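Local coordinates for protein RNA 2',3'-cyclic phosphodiesterase (Deinococcus radiodurans, PDB 5H7E) that belongs to the LigT-like phosphoesterases of the 2H clan, a family of small two-lobed alpha/beta proteins, at residues S4-F9 and V51-V56. Residues are numbered along the deposited sequence; the frame is centred on the assembly and turned at random.
Sequences STYRLF and VPPERV
The carbonyl oxygen of Val-51 receives two contacts from the start of strand 6-13 and the residue before it: the amide Tyr-6 N lies 2.8 Å from Val-51 O, and Thr-5 CA approaches Val-51 O at 3.3 Å in a bent CA-H...O contact. The Tyr-6 amide is tilted out of the carbonyl plane, although its bond is close to straight at the hydrogen. The return bond, from Val-51 N to Tyr-6 O, is also 2.8 Å long, nearly straight at 178° and in the carbonyl plane. Two reciprocal bonds between the same residues define an antiparallel hydrogen-bonded pair, and both side chains therefore fall on one face of the sheet.

On that face the Tyr-6 ring meets Pro-53. CG of Tyr-6 stands beside its own backbone N, anti to the carbonyl carbon (chi1 -65°), and Pro-53 CG sits over one ring face, 4.0 Å from the Tyr-6 ring centroid and 19° off the normal, a CH-pi contact shifted toward the rim. Pro-53 CB adds a touch at Tyr-6 CE2, 3.7 Å away. Val-56 instead reaches the ring edge, its CG2 lying 3.9 Å from Tyr-6 CD2.

Leu-8 extends the apolar patch: its CD1 meets CB and both methyl groups of Val-51, the Leu-8 CD1 to Val-51 CB distance being 3.9 Å, and the two side chains cross at about a right angle.

The bridge joins the start of strand 6-13 to the short strand 50-51, and the 3-10 turn of residues 53-55 that follows leads into helix 56-67, whose Leu-59 packs on both Leu-8 and Val-51. Within the antiparallel sheet, Leu-8 shares backbone hydrogen bonding with Leu-48, while strand 148-160 flanks strand 6-13 and supplies Leu-156 and Arg-158 as further neighbours of Leu-8.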
# COMPACT_ATOMS: atom_id res chain seq x y z
N SER A 4 17.34 17.93 2.51
CA SER A 4 16.34 17.03 3.06
C SER A 4 15.51 16.39 1.95
O SER A 4 15.34 16.94 0.85
CB SER A 4 15.42 17.74 4.05
OG SER A 4 14.68 18.75 3.40
N THR A 5 15.04 15.19 2.22
CA THR A 5 14.23 14.42 1.30
C THR A 5 12.97 14.00 2.04
O THR A 5 12.92 14.03 3.27
CB THR A 5 14.95 13.17 0.78
OG1 THR A 5 15.41 12.40 1.90
CG2 THR A 5 16.17 13.55 -0.11
N TYR A 6 11.99 13.53 1.27
CA TYR A 6 10.74 12.99 1.77
C TYR A 6 10.70 11.48 1.56
O TYR A 6 11.15 10.98 0.54
CB TYR A 6 9.54 13.58 1.02
CG TYR A 6 9.32 15.07 1.20
CD1 TYR A 6 9.82 15.75 2.29
CD2 TYR A 6 8.58 15.79 0.27
CE1 TYR A 6 9.59 17.09 2.45
CE2 TYR A 6 8.33 17.15 0.43
CZ TYR A 6 8.84 17.79 1.52
OH TYR A 6 8.61 19.14 1.67
N ARG A 7 10.02 10.77 2.48
CA ARG A 7 9.67 9.36 2.27
C ARG A 7 8.26 9.34 1.74
O ARG A 7 7.33 9.77 2.45
CB ARG A 7 9.72 8.52 3.55
CG ARG A 7 11.04 8.54 4.27
CD ARG A 7 10.99 7.64 5.51
NE ARG A 7 12.30 7.62 6.15
CZ ARG A 7 12.71 6.64 6.95
NH1 ARG A 7 11.89 5.62 7.21
NH2 ARG A 7 13.92 6.68 7.49
N LEU A 8 8.09 8.88 0.49
CA LEU A 8 6.79 8.96 -0.14
C LEU A 8 6.38 7.56 -0.57
O LEU A 8 7.21 6.67 -0.74
CB LEU A 8 6.77 9.84 -1.38
CG LEU A 8 7.25 11.28 -1.13
CD1 LEU A 8 7.23 12.04 -2.47
CD2 LEU A 8 6.36 12.00 -0.12
N PHE A 9 5.07 7.36 -0.74
CA PHE A 9 4.65 6.11 -1.36
C PHE A 9 3.31 6.32 -2.02
O PHE A 9 2.55 7.19 -1.63
CB PHE A 9 4.61 4.92 -0.36
CG PHE A 9 3.69 5.12 0.82
CD1 PHE A 9 4.13 5.84 1.94
CD2 PHE A 9 2.42 4.54 0.82
CE1 PHE A 9 3.29 5.99 3.05
CE2 PHE A 9 1.59 4.68 1.92
CZ PHE A 9 2.00 5.39 3.04
N VAL A 51 12.90 11.24 -1.61
CA VAL A 51 12.54 12.07 -2.76
C VAL A 51 12.90 13.52 -2.45
O VAL A 51 12.38 14.07 -1.47
CB VAL A 51 11.05 11.95 -3.09
CG1 VAL A 51 10.75 12.77 -4.30
CG2 VAL A 51 10.68 10.46 -3.31
N PRO A 52 13.72 14.17 -3.26
CA PRO A 52 13.95 15.60 -3.07
C PRO A 52 12.64 16.35 -3.27
O PRO A 52 11.88 16.05 -4.19
CB PRO A 52 14.99 15.95 -4.15
CG PRO A 52 15.58 14.60 -4.60
CD PRO A 52 14.48 13.61 -4.40
N PRO A 53 12.32 17.32 -2.40
CA PRO A 53 10.98 17.96 -2.50
C PRO A 53 10.71 18.59 -3.86
O PRO A 53 9.56 18.61 -4.32
CB PRO A 53 11.01 19.00 -1.36
CG PRO A 53 12.00 18.47 -0.39
CD PRO A 53 13.07 17.75 -1.21
N GLU A 54 11.75 19.01 -4.56
CA GLU A 54 11.55 19.61 -5.88
C GLU A 54 11.06 18.61 -6.92
O GLU A 54 10.64 19.02 -8.00
CB GLU A 54 12.84 20.27 -6.36
CG GLU A 54 14.06 19.35 -6.28
CD GLU A 54 14.89 19.53 -4.99
OE1 GLU A 54 16.14 19.47 -5.11
OE2 GLU A 54 14.31 19.72 -3.87
N ARG A 55 11.07 17.31 -6.61
CA ARG A 55 10.60 16.30 -7.55
C ARG A 55 9.15 15.93 -7.33
O ARG A 55 8.62 15.13 -8.10
CB ARG A 55 11.45 15.03 -7.47
CG ARG A 55 12.95 15.22 -7.80
CD ARG A 55 13.19 16.07 -9.07
NE ARG A 55 12.57 15.51 -10.27
CZ ARG A 55 13.03 14.47 -10.94
NH1 ARG A 55 12.39 14.03 -12.04
NH2 ARG A 55 14.14 13.85 -10.53
N VAL A 56 8.50 16.48 -6.31
CA VAL A 56 7.15 16.03 -5.97
C VAL A 56 6.17 16.39 -7.08
O VAL A 56 5.26 15.62 -7.39
CB VAL A 56 6.71 16.60 -4.62
CG1 VAL A 56 5.25 16.26 -4.35
CG2 VAL A 56 7.61 16.04 -3.51